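Local coordinates for sensor protein (Rhodopseudomonas palustris, PDB 2OOL), which senses light through biliverdin bound in this PAS-GAF chromophore-binding part and probably signals as a histidine kinase, at residues Asn119-Arg124 with Val306-Arg311; Arg222-Ile227 with Asp256-Val261; Ile236-Ser241 with Thr268-Met273. All coordinates share one frame; numbering follows the deposited sequence.

Overall arrangement
The three contacts run from the PAS sheet, through its border with the GAF domain, to the biliverdin pocket. Contact 1 joins strand 114-125 to the start of helix 308-332; along the chain, its loop encloses the other two. It touches contact 2, where H123 CE1 lies 3.3 Å from F259 O, and their centres are about 15 Å apart. Contacts 2 and 3 alternate along the chain; about 17 Å separates their centres and about 6 Å their nearest atoms. Both reach LBV, Y225 and H269 each holding one propionate. Contact 3 stays about 12 Å from contact 1 at the nearest atoms, centres about 21 Å apart.

Contact 1. Residues Asn119-Arg124 with Val306-Arg311; sequences NGILHR and VSYEVR
I121 and Y308 make the tight part of this contact, with the isoleucine laid against one face of the phenol ring. The CD1 methyl stands over that face, displaced toward the rim, in a CH-pi arrangement; its separation from the nearest ring carbon is too short to be trusted, so the fine detail there is doubtful. The second branch lies farther along the ring, I121 CG2 being 3.7 Å from Y308 CE1 and 4.1 Å from Y308 OH. With CG anti to the backbone N (chi1 -166°), the ring of Y308 is carried out from the first turn of helix 308-332 toward the strand. The backbones themselves stay apart, with 7.7 Å between N119 CA and Y308 CA. I121 is buried, whereas Y308 is partly exposed.

The looser side is polar. There the buried N119 amide and the E309 carboxylate approach from opposite directions with their planes 52° apart; the more open partner is E309, partly exposed, which also packs on R150 of the second subunit. The helix start is organised from within: S307 is the N-cap, its OG taking a weak bond from V310 N and also bonding D137. R311 folds back so that NH1 donates to V306 O over 2.7 Å, in the carbonyl plane and nearly in the plane of the guanidinium group; NH2 of the same residue forms a salt bridge with E134 of neighbouring strand 128-134. This charge pair is a second tie between the PAS sheet and the GAF helix. The chemistry thus implies a division of labour: apolar contact of one isoleucine with one ring joins the two segments, while polar bonds, one of them weak, organise the helix start beside it.

Contact 2. Residues Arg222-Ile227 with Asp256-Val261; sequences RALYTI and DLSFSV. With LBV (3-[2-[(Z)-[3-(2-carboxyethyl)-5-[(Z)-(4-ethenyl-3-methyl-5-oxidanylidene-pyrrol-2-ylidene)methyl]-4-methyl-pyrrol-1-ium -2-ylidene]methyl]-5-[(Z)-[(3E)-3-ethylidene-4-methyl-5-oxidanylidene-pyrrolidin-2-ylidene]methyl]-4-methyl-1H-pyrrol-3- yl]propanoic acid), chain C.
L224 reaches S258 with a single methyl: L224 CD1 is 3.6 Å from S258 O and 3.8 Å from S258 CB, an apolar branch set against a serine in a tight turn. With CG anti to the backbone N (chi1 -177°), the leucine extends from helix 219-227 toward this turn, and it also packs on R263. Y225, next along, leaves the helix in another direction and serves the chromophore. Its hydroxyl donates to O2B of the B-ring propionate of LBV over 2.7 Å, and that oxygen lies in the plane of the phenol ring, at its edge. R231 makes a cation-pi contact with the ring, while S285 OG bonds the Y225 carbonyl and so ties down the backbone behind it. T226 turns its hydroxyl back onto its own helix, OG1 donating to R222 O at 2.7 Å with the donor tilted 28° from the carbonyl plane. I227 closes the helix and meets F259 at about a right angle: I227 CD1 is 3.7 Å from F259 CZ, while I227 O lies 3.4 Å from F259 CE1, at the ring edge and near its plane. F259 also meets H125 of the PAS domain, the two rings edge-to-face.

The facing loop is shaped by D256. Its OD1 accepts from S258 N, nearly along the carboxylate C-O bond, and from S258 OG through the syn lone pair. The first of these bonds closes an Asx turn that overlaps the type I beta turn from L257 to S260. N228, just past the helix, bonds S258 O. The arrangement is that of the bacteriophytochrome GAF pocket, where a helix whose tyrosine bonds a chromophore propionate packs on the insertion that, as in related phytochromes, probably forms the knot lasso.

Contact 3. Residues Ile236-Ser241 with Thr268-Met273; sequences IGYRPS and THLEYM. With LBV (3-[2-[(Z)-[3-(2-carboxyethyl)-5-[(Z)-(4-ethenyl-3-methyl-5-oxidanylidene-pyrrol-2-ylidene)methyl]-4-methyl-pyrrol-1-ium -2-ylidene]methyl]-5-[(Z)-[(3E)-3-ethylidene-4-methyl-5-oxidanylidene-pyrrolidin-2-ylidene]methyl]-4-methyl-1H-pyrrol-3- yl]propanoic acid), chain C.
Y238 OH is gripped by S264 OG and V265 N, which fix the phenol where L270 can lie against it. L270 CD1 comes within 3.6 Å of Y238 CE1, the two side chains crossing at about a right angle. The other leucine methyl, CD2, sits 3.7 Å from I236 O, so both methyls of the L270 fork lie against that carbonyl oxygen. M273, one helical turn after L270, meets I236: I236 CD1 is 3.9 Å from M273 CB, the methyl being brought there by a CG1 placed between backbone N and carbonyl carbon (chi1 68°).

The loop belongs to the long GAF insertion that leads into strand 241-244 of the PAS sheet, probably the lasso of the bacteriophytochrome knot; Y238 packs on Q40 and P41, and S241 pairs with I39. Helix 267-276 thus has this insertion on one side and biliverdin on another.

M273, bent at chi2 and chi3, curls its CG over one face of the H269 imidazole, 3.6 Å above the plane. The opposite face carries LBV C1C. H269 NE2 donates in the ring plane to O2C of the C-ring propionate over 2.7 Å, at an N-H...O angle of 154°. Y272 spans the two end rings of LBV, its CD2 lying 3.3 Å from O_A of ring A and its OH 3.4 Å from CMD of ring D.

Contact 1. Residues Asn119-Arg124 with Val306-Arg311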
# COMPACT_ATOMS: atom_id res chain seq x y z
N ASN A 119 11.61 -15.32 -3.73
CA ASN A 119 10.29 -15.18 -3.17
C ASN A 119 9.69 -16.55 -3.30
O ASN A 119 9.52 -17.06 -4.42
CB ASN A 119 9.39 -14.21 -4.00
CG ASN A 119 9.36 -12.81 -3.48
OD1 ASN A 119 8.74 -11.93 -4.11
ND2 ASN A 119 9.96 -12.58 -2.33
N GLY A 120 9.31 -17.13 -2.17
CA GLY A 120 8.65 -18.43 -2.15
C GLY A 120 7.13 -18.29 -2.11
O GLY A 120 6.56 -17.61 -1.22
N ILE A 121 6.47 -18.93 -3.08
CA ILE A 121 5.03 -18.80 -3.26
C ILE A 121 4.46 -20.21 -3.07
O ILE A 121 4.68 -21.08 -3.88
CB ILE A 121 4.63 -18.28 -4.67
CG1 ILE A 121 5.51 -17.11 -5.11
CG2 ILE A 121 3.09 -17.98 -4.75
CD1 ILE A 121 5.19 -15.87 -4.46
N LEU A 122 3.73 -20.38 -1.99
CA LEU A 122 3.26 -21.63 -1.49
C LEU A 122 1.74 -21.76 -1.71
O LEU A 122 0.98 -20.78 -1.51
CB LEU A 122 3.52 -21.59 0.01
CG LEU A 122 3.91 -22.79 0.82
CD1 LEU A 122 4.81 -23.79 0.07
CD2 LEU A 122 4.60 -22.16 2.07
N HIS A 123 1.29 -22.93 -2.12
CA HIS A 123 -0.14 -23.22 -2.12
C HIS A 123 -0.49 -24.71 -2.04
O HIS A 123 0.33 -25.58 -2.35
CB HIS A 123 -0.85 -22.52 -3.29
CG HIS A 123 -0.86 -23.29 -4.56
ND1 HIS A 123 0.06 -23.06 -5.57
CD2 HIS A 123 -1.73 -24.22 -5.04
CE1 HIS A 123 -0.24 -23.84 -6.61
NE2 HIS A 123 -1.32 -24.56 -6.31
N ARG A 124 -1.71 -24.95 -1.60
CA ARG A 124 -2.29 -26.29 -1.40
C ARG A 124 -3.47 -26.49 -2.34
O ARG A 124 -4.35 -25.67 -2.33
CB ARG A 124 -2.87 -26.35 -0.01
CG ARG A 124 -1.94 -26.81 1.06
CD ARG A 124 -2.78 -27.13 2.32
NE ARG A 124 -1.95 -27.32 3.51
CZ ARG A 124 -1.23 -26.37 4.10
NH1 ARG A 124 -1.23 -25.11 3.65
NH2 ARG A 124 -0.50 -26.69 5.17
N VAL A 306 7.25 -8.57 -13.03
CA VAL A 306 6.65 -7.77 -11.99
C VAL A 306 6.61 -8.64 -10.73
O VAL A 306 6.13 -9.80 -10.78
CB VAL A 306 5.19 -7.29 -12.41
CG1 VAL A 306 4.55 -6.42 -11.32
CG2 VAL A 306 5.24 -6.52 -13.70
N SER A 307 7.16 -8.14 -9.63
CA SER A 307 7.31 -9.00 -8.40
C SER A 307 5.98 -9.39 -7.79
O SER A 307 4.97 -8.78 -8.04
CB SER A 307 8.14 -8.29 -7.33
OG SER A 307 7.34 -7.31 -6.67
N TYR A 308 5.95 -10.41 -6.94
CA TYR A 308 4.71 -10.87 -6.38
C TYR A 308 3.96 -9.75 -5.64
O TYR A 308 2.72 -9.64 -5.73
CB TYR A 308 4.97 -11.99 -5.41
CG TYR A 308 3.76 -12.77 -5.01
CD1 TYR A 308 3.25 -13.75 -5.84
CD2 TYR A 308 3.14 -12.54 -3.80
CE1 TYR A 308 2.15 -14.49 -5.46
CE2 TYR A 308 2.04 -13.28 -3.41
CZ TYR A 308 1.55 -14.24 -4.25
OH TYR A 308 0.45 -14.99 -3.87
N GLU A 309 4.71 -8.95 -4.87
CA GLU A 309 4.15 -7.91 -4.05
C GLU A 309 3.55 -6.78 -4.92
O GLU A 309 2.51 -6.24 -4.57
CB GLU A 309 5.21 -7.30 -3.10
CG GLU A 309 5.80 -8.25 -2.03
CD GLU A 309 7.11 -8.92 -2.46
OE1 GLU A 309 7.27 -9.20 -3.68
OE2 GLU A 309 7.98 -9.15 -1.58
N VAL A 310 4.17 -6.46 -6.06
CA VAL A 310 3.58 -5.52 -6.99
C VAL A 310 2.28 -6.04 -7.60
O VAL A 310 1.32 -5.27 -7.77
CB VAL A 310 4.56 -5.04 -8.06
CG1 VAL A 310 3.83 -4.14 -9.10
CG2 VAL A 310 5.71 -4.22 -7.39
N ARG A 311 2.22 -7.34 -7.87
CA ARG A 311 1.01 -8.00 -8.36
C ARG A 311 -0.07 -7.99 -7.31
O ARG A 311 -1.23 -7.76 -7.66
CB ARG A 311 1.30 -9.42 -8.91
CG ARG A 311 2.36 -9.36 -10.04
CD ARG A 311 2.52 -10.54 -10.97
NE ARG A 311 2.48 -11.87 -10.40
CZ ARG A 311 3.54 -12.54 -9.91
NH1 ARG A 311 4.75 -11.97 -9.81
NH2 ARG A 311 3.39 -13.77 -9.48

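Contact 2. Residues Arg222-Ile227 with Asp256-Val261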
# COMPACT_ATOMS: atom_id res chain seq x y z
N ARG A 222 -11.68 -18.22 -19.16
CA ARG A 222 -12.54 -17.36 -18.34
C ARG A 222 -12.97 -17.99 -17.04
O ARG A 222 -13.00 -17.31 -16.03
CB ARG A 222 -13.77 -16.97 -19.10
CG ARG A 222 -13.52 -15.92 -20.05
CD ARG A 222 -14.79 -15.38 -20.57
NE ARG A 222 -15.05 -15.93 -21.90
CZ ARG A 222 -15.98 -16.80 -22.19
NH1 ARG A 222 -16.79 -17.29 -21.24
NH2 ARG A 222 -16.09 -17.18 -23.45
N ALA A 223 -13.36 -19.27 -17.08
CA ALA A 223 -13.60 -20.07 -15.83
C ALA A 223 -12.36 -20.06 -14.88
O ALA A 223 -12.48 -19.76 -13.68
CB ALA A 223 -14.04 -21.58 -16.18
N LEU A 224 -11.18 -20.35 -15.41
CA LEU A 224 -9.95 -20.27 -14.58
C LEU A 224 -9.74 -18.86 -14.04
O LEU A 224 -9.51 -18.68 -12.85
CB LEU A 224 -8.72 -20.69 -15.37
CG LEU A 224 -7.36 -20.73 -14.59
CD1 LEU A 224 -7.39 -21.65 -13.41
CD2 LEU A 224 -6.25 -21.19 -15.50
N TYR A 225 -9.86 -17.86 -14.90
CA TYR A 225 -9.62 -16.49 -14.45
C TYR A 225 -10.64 -15.98 -13.45
O TYR A 225 -10.38 -15.00 -12.80
CB TYR A 225 -9.52 -15.56 -15.61
CG TYR A 225 -8.47 -15.93 -16.61
CD1 TYR A 225 -7.40 -16.79 -16.29
CD2 TYR A 225 -8.54 -15.43 -17.89
CE1 TYR A 225 -6.47 -17.12 -17.23
CE2 TYR A 225 -7.59 -15.74 -18.82
CZ TYR A 225 -6.56 -16.59 -18.49
OH TYR A 225 -5.62 -16.89 -19.45
N THR A 226 -11.77 -16.68 -13.29
CA THR A 226 -12.79 -16.30 -12.34
C THR A 226 -12.32 -16.74 -10.97
O THR A 226 -12.62 -16.08 -9.97
CB THR A 226 -14.17 -16.94 -12.66
OG1 THR A 226 -14.60 -16.52 -13.94
CG2 THR A 226 -15.21 -16.56 -11.64
N ILE A 227 -11.60 -17.85 -10.90
CA ILE A 227 -11.17 -18.37 -9.60
C ILE A 227 -9.70 -18.06 -9.27
O ILE A 227 -9.34 -18.12 -8.12
CB ILE A 227 -11.43 -19.89 -9.43
CG1 ILE A 227 -10.68 -20.69 -10.50
CG2 ILE A 227 -12.92 -20.14 -9.51
CD1 ILE A 227 -10.72 -22.18 -10.27
N ASP A 256 -2.25 -30.49 -11.47
CA ASP A 256 -3.15 -29.40 -11.72
C ASP A 256 -2.48 -28.10 -11.33
O ASP A 256 -2.31 -27.81 -10.14
CB ASP A 256 -4.46 -29.62 -10.93
CG ASP A 256 -5.52 -28.62 -11.27
OD1 ASP A 256 -5.21 -27.50 -11.72
OD2 ASP A 256 -6.71 -28.97 -11.13
N LEU A 257 -2.10 -27.31 -12.32
CA LEU A 257 -1.42 -26.05 -12.09
C LEU A 257 -2.37 -24.87 -12.05
O LEU A 257 -1.96 -23.71 -12.10
CB LEU A 257 -0.32 -25.90 -13.11
CG LEU A 257 0.75 -26.99 -13.03
CD1 LEU A 257 1.70 -26.90 -14.18
CD2 LEU A 257 1.52 -26.83 -11.75
N SER A 258 -3.67 -25.13 -11.91
CA SER A 258 -4.64 -24.01 -11.86
C SER A 258 -4.20 -22.81 -11.01
O SER A 258 -4.33 -21.65 -11.45
CB SER A 258 -5.99 -24.48 -11.34
OG SER A 258 -6.60 -25.40 -12.22
N PHE A 259 -3.70 -23.07 -9.79
CA PHE A 259 -3.32 -22.02 -8.84
C PHE A 259 -1.81 -21.72 -8.80
O PHE A 259 -1.33 -21.02 -7.92
CB PHE A 259 -3.90 -22.32 -7.48
CG PHE A 259 -5.38 -22.21 -7.45
CD1 PHE A 259 -5.98 -20.95 -7.35
CD2 PHE A 259 -6.17 -23.31 -7.66
CE1 PHE A 259 -7.35 -20.83 -7.38
CE2 PHE A 259 -7.57 -23.20 -7.68
CZ PHE A 259 -8.16 -21.95 -7.56
N SER A 260 -1.07 -22.17 -9.80
CA SER A 260 0.35 -21.96 -9.84
C SER A 260 0.73 -20.72 -10.63
O SER A 260 0.29 -20.53 -11.76
CB SER A 260 1.05 -23.21 -10.43
OG SER A 260 1.92 -22.72 -11.48
N VAL A 261 1.59 -19.87 -10.05
CA VAL A 261 2.00 -18.62 -10.70
C VAL A 261 2.89 -18.84 -11.89
O VAL A 261 2.96 -17.96 -12.77
CB VAL A 261 2.63 -17.58 -9.68
CG1 VAL A 261 1.55 -17.10 -8.69
CG2 VAL A 261 3.80 -18.16 -8.91
C1A LBV C . -7.18 -16.58 -29.53
C1B LBV C . -6.49 -18.23 -25.46
O1B LBV C . -3.03 -20.58 -20.53
C1C LBV C . -5.91 -14.49 -22.96
O1C LBV C . -3.12 -11.51 -19.73
C1D LBV C . -6.56 -10.20 -24.84
C2A LBV C . -7.76 -17.78 -30.22
C2B LBV C . -6.21 -19.08 -24.39
O2B LBV C . -3.86 -18.94 -19.32
C2C LBV C . -5.66 -13.52 -21.96
O2C LBV C . -2.19 -12.16 -21.63
C2D LBV C . -7.41 -9.32 -25.54
C3A LBV C . -7.70 -18.76 -29.03
C3B LBV C . -5.88 -18.30 -23.28
C3C LBV C . -5.97 -12.29 -22.52
C3D LBV C . -6.90 -8.05 -25.35
C4A LBV C . -7.16 -18.09 -27.90
C4B LBV C . -6.02 -16.94 -23.69
C4C LBV C . -6.37 -12.50 -23.85
C4D LBV C . -5.75 -8.19 -24.56
CAA LBV C . -8.12 -20.11 -29.02
CAB LBV C . -5.46 -18.83 -21.90
CAC LBV C . -5.15 -13.66 -20.51
CAD LBV C . -7.43 -6.91 -25.90
CBA LBV C . -8.80 -20.92 -30.18
CBB LBV C . -3.96 -18.75 -21.69
CBC LBV C . -3.59 -13.74 -20.48
CBD LBV C . -6.90 -5.64 -25.68
CGB LBV C . -3.59 -19.49 -20.39
CGC LBV C . -2.89 -12.35 -20.62
CHB LBV C . -6.95 -18.76 -26.68
CHC LBV C . -5.73 -15.88 -22.77
CHD LBV C . -6.78 -11.57 -24.80
CMA LBV C . -6.81 -18.21 -31.35
CMB LBV C . -6.21 -20.63 -24.42
CMC LBV C . -5.86 -10.98 -21.72
CMD LBV C . -8.69 -9.64 -26.36
N_A LBV C . -6.88 -16.83 -28.24
O_A LBV C . -7.01 -15.49 -30.07
N_B LBV C . -6.38 -16.98 -24.98
N_C LBV C . -6.31 -13.82 -24.05
N_D LBV C . -5.59 -9.49 -24.30
O_D LBV C . -4.99 -7.30 -24.15

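Contact 3. Residues Ile236-Ser241 with Thr268-Met273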
# COMPACT_ATOMS: atom_id res chain seq x y z
N ILE A 236 7.01 -13.81 -23.50
CA ILE A 236 6.13 -14.66 -24.30
C ILE A 236 6.92 -15.65 -25.14
O ILE A 236 6.35 -16.55 -25.73
CB ILE A 236 5.12 -13.86 -25.25
CG1 ILE A 236 5.89 -13.12 -26.38
CG2 ILE A 236 4.19 -12.91 -24.41
CD1 ILE A 236 5.05 -12.40 -27.51
N GLY A 237 8.24 -15.49 -25.22
CA GLY A 237 9.08 -16.39 -26.03
C GLY A 237 9.73 -17.50 -25.23
O GLY A 237 10.52 -18.28 -25.77
N TYR A 238 9.34 -17.63 -23.96
CA TYR A 238 9.94 -18.61 -23.09
C TYR A 238 9.87 -20.02 -23.67
O TYR A 238 8.99 -20.36 -24.46
CB TYR A 238 9.26 -18.56 -21.72
CG TYR A 238 7.89 -19.25 -21.63
CD1 TYR A 238 6.72 -18.58 -21.98
CD2 TYR A 238 7.79 -20.56 -21.23
CE1 TYR A 238 5.47 -19.20 -21.88
CE2 TYR A 238 6.54 -21.18 -21.13
CZ TYR A 238 5.39 -20.50 -21.46
OH TYR A 238 4.19 -21.15 -21.37
N ARG A 239 10.81 -20.85 -23.26
CA ARG A 239 10.80 -22.28 -23.55
C ARG A 239 10.25 -22.95 -22.30
O ARG A 239 10.87 -22.83 -21.24
CB ARG A 239 12.24 -22.71 -23.79
CG ARG A 239 12.44 -24.16 -24.15
CD ARG A 239 13.96 -24.45 -24.50
NE ARG A 239 14.50 -23.43 -25.45
CZ ARG A 239 15.71 -23.49 -26.01
NH1 ARG A 239 16.54 -24.51 -25.75
NH2 ARG A 239 16.10 -22.53 -26.85
N PRO A 240 9.07 -23.62 -22.41
CA PRO A 240 8.49 -24.30 -21.26
C PRO A 240 9.46 -25.30 -20.65
O PRO A 240 10.19 -25.98 -21.39
CB PRO A 240 7.29 -25.04 -21.86
CG PRO A 240 6.90 -24.20 -23.07
CD PRO A 240 8.22 -23.76 -23.61
N SER A 241 9.44 -25.41 -19.32
CA SER A 241 10.28 -26.36 -18.60
C SER A 241 9.37 -27.40 -17.96
O SER A 241 8.57 -27.07 -17.08
CB SER A 241 11.11 -25.63 -17.54
OG SER A 241 11.86 -26.50 -16.70
N THR A 268 -1.22 -21.13 -28.27
CA THR A 268 -2.10 -20.33 -29.12
C THR A 268 -2.21 -18.91 -28.62
O THR A 268 -2.29 -17.97 -29.42
CB THR A 268 -3.54 -20.93 -29.16
OG1 THR A 268 -3.44 -22.33 -29.45
CG2 THR A 268 -4.33 -20.31 -30.26
N HIS A 269 -2.29 -18.72 -27.31
CA HIS A 269 -2.27 -17.35 -26.77
C HIS A 269 -0.91 -16.72 -27.01
O HIS A 269 -0.82 -15.56 -27.38
CB HIS A 269 -2.54 -17.32 -25.29
CG HIS A 269 -2.52 -15.94 -24.72
ND1 HIS A 269 -3.16 -14.89 -25.32
CD2 HIS A 269 -1.91 -15.44 -23.62
CE1 HIS A 269 -2.98 -13.80 -24.59
NE2 HIS A 269 -2.22 -14.11 -23.55
N LEU A 270 0.16 -17.48 -26.80
CA LEU A 270 1.48 -16.89 -27.01
C LEU A 270 1.63 -16.34 -28.44
O LEU A 270 2.21 -15.26 -28.65
CB LEU A 270 2.58 -17.87 -26.69
CG LEU A 270 2.68 -18.26 -25.20
CD1 LEU A 270 3.76 -19.32 -25.05
CD2 LEU A 270 2.93 -17.04 -24.29
N GLU A 271 1.11 -17.08 -29.40
CA GLU A 271 1.20 -16.72 -30.82
C GLU A 271 0.33 -15.49 -31.11
O GLU A 271 0.69 -14.62 -31.91
CB GLU A 271 0.80 -17.94 -31.65
CG GLU A 271 0.53 -17.76 -33.13
CD GLU A 271 0.38 -19.14 -33.87
OE1 GLU A 271 0.83 -20.19 -33.29
OE2 GLU A 271 -0.17 -19.18 -35.01
N TYR A 272 -0.81 -15.41 -30.45
CA TYR A 272 -1.64 -14.22 -30.45
C TYR A 272 -0.84 -13.00 -30.04
O TYR A 272 -0.94 -11.93 -30.65
CB TYR A 272 -2.78 -14.41 -29.47
CG TYR A 272 -3.70 -13.22 -29.31
CD1 TYR A 272 -3.51 -12.28 -28.29
CD2 TYR A 272 -4.81 -13.08 -30.13
CE1 TYR A 272 -4.36 -11.21 -28.14
CE2 TYR A 272 -5.68 -12.00 -29.99
CZ TYR A 272 -5.46 -11.07 -28.99
OH TYR A 272 -6.35 -10.01 -28.86
N MET A 273 -0.06 -13.16 -28.97
CA MET A 273 0.73 -12.04 -28.45
C MET A 273 1.90 -11.68 -29.36
O MET A 273 2.24 -10.51 -29.48
CB MET A 273 1.21 -12.33 -27.04
CG MET A 273 0.09 -12.42 -26.04
SD MET A 273 -0.84 -10.90 -25.94
CE MET A 273 0.47 -9.75 -25.47
C1A LBV C . -7.18 -16.58 -29.53
C1B LBV C . -6.49 -18.23 -25.46
O1B LBV C . -3.03 -20.58 -20.53
C1C LBV C . -5.91 -14.49 -22.96
O1C LBV C . -3.12 -11.51 -19.73
C1D LBV C . -6.56 -10.20 -24.84
C2A LBV C . -7.76 -17.78 -30.22
C2B LBV C . -6.21 -19.08 -24.39
O2B LBV C . -3.86 -18.94 -19.32
C2C LBV C . -5.66 -13.52 -21.96
O2C LBV C . -2.19 -12.16 -21.63
C2D LBV C . -7.41 -9.32 -25.54
C3A LBV C . -7.70 -18.76 -29.03
C3B LBV C . -5.88 -18.30 -23.28
C3C LBV C . -5.97 -12.29 -22.52
C3D LBV C . -6.90 -8.05 -25.35
C4A LBV C . -7.16 -18.09 -27.90
C4B LBV C . -6.02 -16.94 -23.69
C4C LBV C . -6.37 -12.50 -23.85
C4D LBV C . -5.75 -8.19 -24.56
CAA LBV C . -8.12 -20.11 -29.02
CAB LBV C . -5.46 -18.83 -21.90
CAC LBV C . -5.15 -13.66 -20.51
CAD LBV C . -7.43 -6.91 -25.90
CBA LBV C . -8.80 -20.92 -30.18
CBB LBV C . -3.96 -18.75 -21.69
CBC LBV C . -3.59 -13.74 -20.48
CBD LBV C . -6.90 -5.64 -25.68
CGB LBV C . -3.59 -19.49 -20.39
CGC LBV C . -2.89 -12.35 -20.62
CHB LBV C . -6.95 -18.76 -26.68
CHC LBV C . -5.73 -15.88 -22.77
CHD LBV C . -6.78 -11.57 -24.80
CMA LBV C . -6.81 -18.21 -31.35
CMB LBV C . -6.21 -20.63 -24.42
CMC LBV C . -5.86 -10.98 -21.72
CMD LBV C . -8.69 -9.64 -26.36
N_A LBV C . -6.88 -16.83 -28.24
O_A LBV C . -7.01 -15.49 -30.07
N_B LBV C . -6.38 -16.98 -24.98
N_C LBV C . -6.31 -13.82 -24.05
N_D LBV C . -5.59 -9.49 -24.30
O_D LBV C . -4.99 -7.30 -24.15